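Local coordinates for protein similar to yteR (Bacilus subtilis) (Clostridium acetobutylicum, PDB 4WU0) that probably hydrolyses unsaturated rhamnogalacturonan oligosaccharides released from pectin, at residues D168-D179 / T191-M202; D55-I64 / K94-L102. All blocks are in the same frame, centred on the assembly; numbering follows the deposited sequence.

In the fold
From the N terminus, interaction 2 comes first: the loop that leaves helix 44-54 is laid against helix 93-108, so that the chain between them, with helix 80-90, is closed into a loop of 29 residues. Interaction 1 follows in series, neither nested in nor crossing the first. It joins the segment after helix 152-166, which includes strand 177-179, to the approach and first turn of helix 199-215, closing a short loop of 11 residues without helix or strand. The two contacts lie on opposite sides of the chain's centre, their own centres about 35 Å apart. Both tie inter-helix connections to the predominantly helical body.

Interaction 1: D168-D179 / T191-M202; sequences DNKTGLLYHAYD and TGLSPHFWGRAM
F197 lies obliquely over one face of the Y175 ring, its CE1 3.4 Å above the plane and over the centre, the two planes inclined at 32°. One face of F197 receives L173 in a CH-pi contact, L173 CB lying 3.7 Å from the ring centroid. D168 and T171 close round the CZ end of the same ring. The D168 carboxylate is held by its own turn, since OD2 accepts from both T171 N and T171 OG1.

S194 N donates to A177 O at 2.9 Å, and A177 N donates to S194 OG at 3.1 Å; the S194 hydroxyl is turned back between its own backbone N and carbonyl carbon (chi1 62°), which brings OG to that N-H. D179 N bonds to G192 O at 2.9 Å, and Y178 and L193 form a single beta bridge.

The side chains of H176 and W198 run side by side, pointing the same way, and W198 CE3 lies over one face of the imidazole, toward its rim, 3.2 Å from H176 CE1; the planes are 41° apart. H176 ND1 is hydrogen-bonded to Y335 OH. M202, bent at chi2 and chi3, brings SD within 3.4 Å of L174 N, which donates a weak hydrogen bond to it. A water donates to L174 O and accepts from W198 N, the N-cap residue of helix 199-215. Strand 177-179 also pairs antiparallel with strand 126-128. The beta bridge and two oblique aromatic pairs pack an inter-helix connection onto a helix start, consistent with the (alpha/alpha)6 barrel of the GH88 and GH105 families.

Interaction 2: D55-I64 / K94-L102; sequences DTFINEDGTI and KYRKALINL
K94 reaches across to the loop with its ammonium group, donating to I58 O at 2.8 Å and forming a salt bridge to D55 OD1 at 3.0 Å. The carboxylate is met from above its plane, 35° out of it. Although K94 CG sits between the backbone N and carbonyl carbon (chi1 74°), the chain beyond is extended and carries NZ to these two oxygens, its methylenes passing N59 O and I58 CG2. I58 CG2 and I64 CD1 both meet A98 CB, and I64 CD1 also packs on L102 CD2 at 3.8 Å.

G62 lies close against the helix, its CA 4.4 Å from that of A98. G62 O accepts from N101 ND2 at 3.0 Å, a bond that comes from above the carbonyl plane, and also meets A98 CA at 3.2 Å in a CA-H...O contact.

Waters widen this first shell. One joins D55 OD1 to Y95 OH, another E60 OE1 to K94 NZ, a third E60 OE2 to K94 N, and a fourth D61 O to N101 ND2. The loop itself is shaped by a type I turn from N59 to G62 and by D61 OD1, which takes both T63 N and T63 OG1, the hydroxyl on its syn lone pair; N59 ND2 in turn donates to T63 OG1. Farther out, I58 and Y95 rest on helix 80-90, through L83 and through L86 and T90. The whole is a type I beta turn and an Asx turn in a connection between helices, docked on helix 93-108, consistent with the (alpha/alpha)6 barrel of this family.

Interaction 1: D168-D179 / T191-M202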
loop_
_atom_site.group_PDB
_atom_site.type_symbol
_atom_site.label_atom_id
_atom_site.label_comp_id
_atom_site.label_asym_id
_atom_site.label_seq_id
_atom_site.Cartn_x
_atom_site.Cartn_y
_atom_site.Cartn_z
ATOM N N ASP A 168 -13.172 -3.691 -13.559
ATOM C CA ASP A 168 -13.660 -3.427 -14.905
ATOM C C ASP A 168 -13.468 -4.685 -15.746
ATOM O O ASP A 168 -12.343 -5.146 -15.914
ATOM C CB ASP A 168 -12.881 -2.274 -15.530
ATOM C CG ASP A 168 -13.191 -2.084 -16.987
ATOM O OD1 ASP A 168 -14.352 -2.318 -17.375
ATOM O OD2 ASP A 168 -12.280 -1.699 -17.761
ATOM N N ASN A 169 -14.547 -5.259 -16.259
ATOM C CA ASN A 169 -14.408 -6.473 -17.059
ATOM C C ASN A 169 -13.640 -6.254 -18.352
ATOM O O ASN A 169 -12.995 -7.171 -18.848
ATOM C CB ASN A 169 -15.781 -7.080 -17.354
ATOM C CG ASN A 169 -16.392 -7.729 -16.133
ATOM O OD1 ASN A 169 -15.718 -8.457 -15.404
ATOM N ND2 ASN A 169 -17.666 -7.456 -15.889
ATOM N N LYS A 170 -13.678 -5.042 -18.897
ATOM C CA LYS A 170 -13.010 -4.790 -20.164
ATOM C C LYS A 170 -11.482 -4.846 -20.023
ATOM O O LYS A 170 -10.813 -5.601 -20.730
ATOM C CB LYS A 170 -13.456 -3.445 -20.754
ATOM C CG LYS A 170 -12.770 -3.102 -22.055
ATOM C CD LYS A 170 -13.210 -1.752 -22.592
ATOM C CE LYS A 170 -12.330 -1.315 -23.760
ATOM N NZ LYS A 170 -10.889 -1.213 -23.370
ATOM N N THR A 171 -10.938 -4.067 -19.098
ATOM C CA THR A 171 -9.486 -3.948 -18.975
ATOM C C THR A 171 -8.906 -4.905 -17.941
ATOM O O THR A 171 -7.709 -5.195 -17.973
ATOM C CB THR A 171 -9.068 -2.534 -18.541
ATOM O OG1 THR A 171 -9.604 -2.256 -17.245
ATOM C CG2 THR A 171 -9.546 -1.463 -19.565
ATOM N N GLY A 172 -9.732 -5.342 -16.989
ATOM C CA GLY A 172 -9.234 -6.095 -15.853
ATOM C C GLY A 172 -8.675 -5.245 -14.728
ATOM O O GLY A 172 -8.322 -5.755 -13.665
ATOM N N LEU A 173 -8.624 -3.934 -14.936
ATOM C CA LEU A 173 -8.188 -3.024 -13.891
ATOM C C LEU A 173 -9.326 -2.782 -12.900
ATOM O O LEU A 173 -10.494 -3.042 -13.210
ATOM C CB LEU A 173 -7.706 -1.713 -14.511
ATOM C CG LEU A 173 -6.511 -1.811 -15.466
ATOM C CD1 LEU A 173 -6.321 -0.503 -16.206
ATOM C CD2 LEU A 173 -5.215 -2.163 -14.729
ATOM N N LEU A 174 -8.980 -2.302 -11.704
ATOM C CA LEU A 174 -9.971 -1.978 -10.682
ATOM C C LEU A 174 -9.987 -0.479 -10.432
ATOM O O LEU A 174 -8.942 0.172 -10.330
ATOM C CB LEU A 174 -9.680 -2.703 -9.353
ATOM C CG LEU A 174 -10.018 -4.189 -9.253
ATOM C CD1 LEU A 174 -9.117 -5.020 -10.130
ATOM C CD2 LEU A 174 -9.939 -4.676 -7.807
ATOM N N TYR A 175 -11.187 0.071 -10.367
ATOM C CA TYR A 175 -11.367 1.480 -10.085
ATOM C C TYR A 175 -10.953 1.798 -8.656
ATOM O O TYR A 175 -10.971 0.942 -7.780
ATOM C CB TYR A 175 -12.822 1.883 -10.297
ATOM C CG TYR A 175 -13.293 1.737 -11.709
ATOM C CD1 TYR A 175 -13.110 2.752 -12.627
ATOM C CD2 TYR A 175 -13.921 0.576 -12.132
ATOM C CE1 TYR A 175 -13.543 2.613 -13.941
ATOM C CE2 TYR A 175 -14.339 0.434 -13.438
ATOM C CZ TYR A 175 -14.145 1.455 -14.327
ATOM O OH TYR A 175 -14.577 1.320 -15.624
ATOM N N HIS A 176 -10.619 3.060 -8.423
ATOM C CA HIS A 176 -10.124 3.530 -7.136
ATOM C C HIS A 176 -11.124 3.246 -5.990
ATOM O O HIS A 176 -10.745 2.745 -4.936
ATOM C CB HIS A 176 -9.860 5.025 -7.269
ATOM C CG HIS A 176 -9.239 5.676 -6.071
ATOM N ND1 HIS A 176 -8.904 7.014 -6.068
ATOM C CD2 HIS A 176 -8.905 5.203 -4.850
ATOM C CE1 HIS A 176 -8.397 7.335 -4.894
ATOM N NE2 HIS A 176 -8.365 6.253 -4.144
ATOM N N ALA A 177 -12.402 3.532 -6.221
ATOM C CA ALA A 177 -13.398 3.430 -5.162
ATOM C C ALA A 177 -14.785 3.076 -5.670
ATOM O O ALA A 177 -15.105 3.225 -6.863
ATOM C CB ALA A 177 -13.469 4.743 -4.386
ATOM N N TYR A 178 -15.610 2.660 -4.709
ATOM C CA TYR A 178 -16.955 2.142 -4.917
ATOM C C TYR A 178 -17.830 2.667 -3.783
ATOM O O TYR A 178 -17.433 2.586 -2.625
ATOM C CB TYR A 178 -16.902 0.611 -4.866
ATOM C CG TYR A 178 -18.219 -0.109 -4.777
ATOM C CD1 TYR A 178 -19.157 -0.025 -5.793
ATOM C CD2 TYR A 178 -18.514 -0.907 -3.678
ATOM C CE1 TYR A 178 -20.368 -0.704 -5.709
ATOM C CE2 TYR A 178 -19.715 -1.595 -3.594
ATOM C CZ TYR A 178 -20.631 -1.494 -4.613
ATOM O OH TYR A 178 -21.826 -2.187 -4.517
ATOM N N ASP A 179 -19.001 3.209 -4.116
ATOM C CA ASP A 179 -19.995 3.613 -3.130
ATOM C C ASP A 179 -21.213 2.703 -3.282
ATOM O O ASP A 179 -21.995 2.841 -4.214
ATOM C CB ASP A 179 -20.433 5.059 -3.343
ATOM C CG ASP A 179 -21.400 5.536 -2.281
ATOM O OD1 ASP A 179 -21.791 4.737 -1.412
ATOM O OD2 ASP A 179 -21.789 6.713 -2.320
ATOM N N THR A 191 -23.013 1.526 -11.385
ATOM C CA THR A 191 -22.091 0.607 -10.746
ATOM C C THR A 191 -21.588 1.085 -9.393
ATOM O O THR A 191 -20.985 0.320 -8.643
ATOM C CB THR A 191 -20.843 0.476 -11.582
ATOM O OG1 THR A 191 -20.242 1.774 -11.671
ATOM C CG2 THR A 191 -21.173 -0.044 -12.966
ATOM N N GLY A 192 -21.789 2.359 -9.091
ATOM C CA GLY A 192 -21.258 2.918 -7.855
ATOM C C GLY A 192 -19.778 3.244 -7.918
ATOM O O GLY A 192 -19.199 3.678 -6.931
ATOM N N LEU A 193 -19.160 3.035 -9.069
ATOM C CA LEU A 193 -17.708 3.158 -9.164
ATOM C C LEU A 193 -17.232 4.564 -9.498
ATOM O O LEU A 193 -17.928 5.344 -10.143
ATOM C CB LEU A 193 -17.161 2.181 -10.194
ATOM C CG LEU A 193 -17.421 0.735 -9.765
ATOM C CD1 LEU A 193 -17.298 -0.220 -10.933
ATOM C CD2 LEU A 193 -16.485 0.349 -8.607
ATOM N N SER A 194 -16.013 4.857 -9.051
ATOM C CA SER A 194 -15.367 6.118 -9.390
ATOM C C SER A 194 -14.928 6.073 -10.863
ATOM O O SER A 194 -14.968 5.020 -11.485
ATOM C CB SER A 194 -14.189 6.376 -8.450
ATOM O OG SER A 194 -13.199 5.367 -8.573
ATOM N N PRO A 195 -14.519 7.222 -11.438
ATOM C CA PRO A 195 -14.350 7.247 -12.896
ATOM C C PRO A 195 -13.077 6.617 -13.469
ATOM O O PRO A 195 -13.080 6.255 -14.660
ATOM C CB PRO A 195 -14.349 8.757 -13.214
ATOM C CG PRO A 195 -15.080 9.365 -12.079
ATOM C CD PRO A 195 -14.656 8.588 -10.895
ATOM N N HIS A 196 -12.018 6.532 -12.672
ATOM C CA HIS A 196 -10.703 6.191 -13.201
ATOM C C HIS A 196 -9.910 5.156 -12.439
ATOM O O HIS A 196 -10.100 4.923 -11.239
ATOM C CB HIS A 196 -9.840 7.459 -13.330
ATOM C CG HIS A 196 -10.271 8.344 -14.448
ATOM N ND1 HIS A 196 -10.115 7.985 -15.767
ATOM C CD2 HIS A 196 -10.910 9.543 -14.454
ATOM C CE1 HIS A 196 -10.614 8.932 -16.541
ATOM N NE2 HIS A 196 -11.105 9.886 -15.765
ATOM N N PHE A 197 -8.979 4.571 -13.183
ATOM C CA PHE A 197 -7.977 3.667 -12.634
ATOM C C PHE A 197 -6.766 4.491 -12.220
ATOM O O PHE A 197 -6.006 4.981 -13.054
ATOM C CB PHE A 197 -7.572 2.612 -13.664
ATOM C CG PHE A 197 -8.733 1.912 -14.308
ATOM C CD1 PHE A 197 -9.624 1.157 -13.549
ATOM C CD2 PHE A 197 -8.914 1.993 -15.675
ATOM C CE1 PHE A 197 -10.681 0.521 -14.175
ATOM C CE2 PHE A 197 -9.966 1.376 -16.309
ATOM C CZ PHE A 197 -10.856 0.635 -15.558
ATOM N N TRP A 198 -6.618 4.655 -10.916
ATOM C CA TRP A 198 -5.516 5.413 -10.332
ATOM C C TRP A 198 -4.368 4.475 -10.021
ATOM O O TRP A 198 -4.563 3.426 -9.408
ATOM C CB TRP A 198 -5.997 6.107 -9.057
ATOM C CG TRP A 198 -4.968 6.955 -8.391
ATOM C CD1 TRP A 198 -4.020 7.723 -8.988
ATOM C CD2 TRP A 198 -4.772 7.103 -6.978
ATOM N NE1 TRP A 198 -3.254 8.354 -8.029
ATOM C CE2 TRP A 198 -3.702 7.984 -6.791
ATOM C CE3 TRP A 198 -5.407 6.569 -5.855
ATOM C CZ2 TRP A 198 -3.246 8.346 -5.521
ATOM C CZ3 TRP A 198 -4.957 6.930 -4.611
ATOM C CH2 TRP A 198 -3.888 7.815 -4.453
ATOM N N GLY A 199 -3.174 4.847 -10.465
ATOM C CA GLY A 199 -1.995 4.020 -10.294
ATOM C C GLY A 199 -1.760 3.549 -8.872
ATOM O O GLY A 199 -1.590 2.351 -8.611
ATOM N N ARG A 200 -1.724 4.488 -7.935
ATOM C CA ARG A 200 -1.411 4.099 -6.566
ATOM C C ARG A 200 -2.495 3.191 -5.963
ATOM O O ARG A 200 -2.176 2.287 -5.198
ATOM C CB ARG A 200 -1.153 5.316 -5.673
ATOM C CG ARG A 200 -0.967 4.906 -4.215
ATOM C CD ARG A 200 -0.147 5.852 -3.350
ATOM N NE ARG A 200 -0.813 7.115 -3.032
ATOM C CZ ARG A 200 -0.364 8.320 -3.362
ATOM N NH1 ARG A 200 -1.029 9.388 -2.964
ATOM N NH2 ARG A 200 0.766 8.480 -4.037
ATOM N N ALA A 201 -3.740 3.404 -6.334
ATOM C CA ALA A 201 -4.819 2.549 -5.830
ATOM C C ALA A 201 -4.643 1.111 -6.282
ATOM O O ALA A 201 -4.770 0.166 -5.473
ATOM C CB ALA A 201 -6.138 3.080 -6.244
ATOM N N MET A 202 -4.349 0.900 -7.562
ATOM C CA MET A 202 -4.014 -0.449 -7.990
ATOM C C MET A 202 -2.784 -0.971 -7.272
ATOM O O MET A 202 -2.721 -2.137 -6.935
ATOM C CB MET A 202 -3.797 -0.527 -9.499
ATOM C CG MET A 202 -5.071 -0.612 -10.305
ATOM S SD MET A 202 -6.025 -2.130 -10.025
ATOM C CE MET A 202 -4.950 -3.426 -10.660
HETATM O O HOH W 1 -7.605 2.430 -9.331
#

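Interaction 2: D55-I64 / K94-L102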
loop_
_atom_site.group_PDB
_atom_site.type_symbol
_atom_site.label_atom_id
_atom_site.label_comp_id
_atom_site.label_asym_id
_atom_site.label_seq_id
_atom_site.Cartn_x
_atom_site.Cartn_y
_atom_site.Cartn_z
ATOM N N ASP A 55 8.622 6.049 18.707
ATOM C CA ASP A 55 8.536 6.603 20.053
ATOM C C ASP A 55 7.705 7.879 20.111
ATOM O O ASP A 55 7.194 8.257 21.174
ATOM C CB ASP A 55 9.928 6.844 20.645
ATOM C CG ASP A 55 10.546 5.582 21.258
ATOM O OD1 ASP A 55 9.816 4.621 21.585
ATOM O OD2 ASP A 55 11.780 5.557 21.436
ATOM N N THR A 56 7.574 8.571 18.985
ATOM C CA THR A 56 6.668 9.713 18.902
ATOM C C THR A 56 5.239 9.293 19.204
ATOM O O THR A 56 4.476 10.057 19.824
ATOM C CB THR A 56 6.697 10.336 17.490
ATOM O OG1 THR A 56 7.900 11.086 17.334
ATOM C CG2 THR A 56 5.517 11.280 17.266
ATOM N N PHE A 57 4.882 8.104 18.739
ATOM C CA PHE A 57 3.481 7.671 18.747
ATOM C C PHE A 57 3.123 6.762 19.905
ATOM O O PHE A 57 2.010 6.824 20.411
ATOM C CB PHE A 57 3.162 6.938 17.439
ATOM C CG PHE A 57 3.386 7.779 16.220
ATOM C CD1 PHE A 57 2.584 8.875 15.970
ATOM C CD2 PHE A 57 4.404 7.480 15.333
ATOM C CE1 PHE A 57 2.795 9.684 14.848
ATOM C CE2 PHE A 57 4.621 8.267 14.195
ATOM C CZ PHE A 57 3.811 9.370 13.955
ATOM N N ILE A 58 4.033 5.873 20.284
ATOM C CA ILE A 58 3.675 4.821 21.235
ATOM C C ILE A 58 4.099 5.166 22.650
ATOM O O ILE A 58 5.289 5.125 23.001
ATOM C CB ILE A 58 4.276 3.463 20.846
ATOM C CG1 ILE A 58 4.073 3.177 19.352
ATOM C CG2 ILE A 58 3.655 2.356 21.663
ATOM C CD1 ILE A 58 2.614 3.255 18.891
ATOM N N ASN A 59 3.105 5.493 23.469
ATOM C CA ASN A 59 3.331 5.822 24.857
ATOM C C ASN A 59 3.644 4.556 25.648
ATOM O O ASN A 59 3.348 3.462 25.202
ATOM C CB ASN A 59 2.093 6.506 25.424
ATOM C CG ASN A 59 1.815 7.852 24.768
ATOM O OD1 ASN A 59 2.713 8.683 24.602
ATOM N ND2 ASN A 59 0.563 8.074 24.394
ATOM N N GLU A 60 4.247 4.705 26.823
ATOM C CA GLU A 60 4.640 3.544 27.603
ATOM C C GLU A 60 3.441 2.669 27.947
ATOM O O GLU A 60 3.577 1.450 28.046
ATOM C CB GLU A 60 5.352 3.972 28.896
ATOM C CG GLU A 60 5.953 2.810 29.689
ATOM C CD GLU A 60 6.891 1.939 28.853
ATOM O OE1 GLU A 60 7.631 2.493 28.005
ATOM O OE2 GLU A 60 6.882 0.699 29.037
ATOM N N ASP A 61 2.266 3.278 28.113
ATOM C CA ASP A 61 1.063 2.510 28.445
ATOM C C ASP A 61 0.369 1.893 27.224
ATOM O O ASP A 61 -0.693 1.278 27.349
ATOM C CB ASP A 61 0.065 3.356 29.252
ATOM C CG ASP A 61 -0.589 4.472 28.443
ATOM O OD1 ASP A 61 -0.212 4.716 27.283
ATOM O OD2 ASP A 61 -1.478 5.154 29.015
ATOM N N GLY A 62 0.968 2.048 26.050
ATOM C CA GLY A 62 0.402 1.469 24.847
ATOM C C GLY A 62 -0.602 2.317 24.094
ATOM O O GLY A 62 -1.023 1.938 22.996
ATOM N N THR A 63 -0.986 3.472 24.638
ATOM C CA THR A 63 -1.845 4.383 23.883
ATOM C C THR A 63 -1.045 5.031 22.752
ATOM O O THR A 63 0.189 5.116 22.823
ATOM C CB THR A 63 -2.457 5.444 24.792
ATOM O OG1 THR A 63 -1.401 6.159 25.435
ATOM C CG2 THR A 63 -3.359 4.782 25.834
ATOM N N ILE A 64 -1.747 5.480 21.714
ATOM C CA ILE A 64 -1.118 5.953 20.487
ATOM C C ILE A 64 -1.472 7.418 20.253
ATOM O O ILE A 64 -2.634 7.798 20.115
ATOM C CB ILE A 64 -1.540 5.090 19.285
ATOM C CG1 ILE A 64 -1.327 3.611 19.626
ATOM C CG2 ILE A 64 -0.789 5.518 18.053
ATOM C CD1 ILE A 64 -1.880 2.646 18.587
ATOM N N LYS A 94 4.897 -2.333 25.349
ATOM C CA LYS A 94 4.100 -1.200 24.903
ATOM C C LYS A 94 3.652 -1.400 23.459
ATOM O O LYS A 94 2.592 -0.928 23.065
ATOM C CB LYS A 94 4.844 0.136 25.078
ATOM C CG LYS A 94 5.979 0.428 24.091
ATOM C CD LYS A 94 6.544 1.809 24.412
ATOM C CE LYS A 94 7.397 2.394 23.288
ATOM N NZ LYS A 94 7.702 3.853 23.533
ATOM N N TYR A 95 4.448 -2.117 22.667
ATOM C CA TYR A 95 4.074 -2.356 21.284
ATOM C C TYR A 95 2.886 -3.319 21.227
ATOM O O TYR A 95 1.974 -3.154 20.423
ATOM C CB TYR A 95 5.246 -2.938 20.488
ATOM C CG TYR A 95 6.446 -2.029 20.393
ATOM C CD1 TYR A 95 6.307 -0.690 20.048
ATOM C CD2 TYR A 95 7.717 -2.506 20.654
ATOM C CE1 TYR A 95 7.398 0.137 19.961
ATOM C CE2 TYR A 95 8.819 -1.687 20.561
ATOM C CZ TYR A 95 8.662 -0.367 20.220
ATOM O OH TYR A 95 9.783 0.447 20.139
ATOM N N ARG A 96 2.924 -4.347 22.058
ATOM C CA ARG A 96 1.828 -5.299 22.115
ATOM C C ARG A 96 0.550 -4.616 22.596
ATOM O O ARG A 96 -0.534 -4.870 22.053
ATOM C CB ARG A 96 2.173 -6.472 23.019
ATOM C CG ARG A 96 1.086 -7.512 23.125
ATOM C CD ARG A 96 0.921 -8.290 21.846
ATOM N NE ARG A 96 -0.178 -9.254 21.963
ATOM C CZ ARG A 96 -1.359 -9.159 21.353
ATOM N NH1 ARG A 96 -1.632 -8.141 20.545
ATOM N NH2 ARG A 96 -2.277 -10.097 21.558
ATOM N N LYS A 97 0.660 -3.725 23.583
ATOM C CA LYS A 97 -0.535 -3.040 24.081
ATOM C C LYS A 97 -1.115 -2.125 23.009
ATOM O O LYS A 97 -2.322 -2.026 22.867
ATOM C CB LYS A 97 -0.231 -2.241 25.350
ATOM C CG LYS A 97 0.026 -3.099 26.568
ATOM C CD LYS A 97 0.437 -2.228 27.744
ATOM C CE LYS A 97 0.632 -3.035 29.012
ATOM N NZ LYS A 97 1.350 -2.214 30.016
ATOM N N ALA A 98 -0.245 -1.457 22.263
ATOM C CA ALA A 98 -0.675 -0.616 21.149
ATOM C C ALA A 98 -1.383 -1.445 20.079
ATOM O O ALA A 98 -2.403 -1.035 19.517
ATOM C CB ALA A 98 0.532 0.144 20.556
ATOM N N LEU A 99 -0.879 -2.643 19.842
ATOM C CA LEU A 99 -1.485 -3.551 18.877
ATOM C C LEU A 99 -2.873 -3.989 19.331
ATOM O O LEU A 99 -3.788 -4.088 18.513
ATOM C CB LEU A 99 -0.571 -4.756 18.645
ATOM C CG LEU A 99 0.580 -4.450 17.668
ATOM C CD1 LEU A 99 1.697 -5.473 17.781
ATOM C CD2 LEU A 99 0.038 -4.393 16.249
ATOM N N ILE A 100 -3.026 -4.245 20.627
ATOM C CA ILE A 100 -4.327 -4.602 21.180
ATOM C C ILE A 100 -5.300 -3.450 20.942
ATOM O O ILE A 100 -6.462 -3.666 20.593
ATOM C CB ILE A 100 -4.222 -4.931 22.680
ATOM C CG1 ILE A 100 -3.550 -6.291 22.847
ATOM C CG2 ILE A 100 -5.598 -4.926 23.349
ATOM C CD1 ILE A 100 -2.941 -6.501 24.220
ATOM N N ASN A 101 -4.828 -2.219 21.114
ATOM C CA ASN A 101 -5.690 -1.060 20.912
ATOM C C ASN A 101 -6.139 -0.942 19.460
ATOM O O ASN A 101 -7.301 -0.649 19.191
ATOM C CB ASN A 101 -5.005 0.235 21.389
ATOM C CG ASN A 101 -4.856 0.297 22.898
ATOM O OD1 ASN A 101 -5.680 -0.254 23.643
ATOM N ND2 ASN A 101 -3.799 0.965 23.366
ATOM N N LEU A 102 -5.236 -1.184 18.508
ATOM C CA LEU A 102 -5.618 -1.136 17.112
ATOM C C LEU A 102 -6.573 -2.266 16.765
ATOM O O LEU A 102 -7.539 -2.061 16.040
ATOM C CB LEU A 102 -4.380 -1.227 16.210
ATOM C CG LEU A 102 -3.436 -0.028 16.292
ATOM C CD1 LEU A 102 -2.160 -0.344 15.509
ATOM C CD2 LEU A 102 -4.080 1.261 15.761
HETATM O O HOH W 2 9.261 2.956 19.543
HETATM O O HOH W 3 7.140 -1.422 27.072
HETATM O O HOH W 4 8.506 4.252 26.331
HETATM O O HOH W 5 -3.181 0.802 26.354
#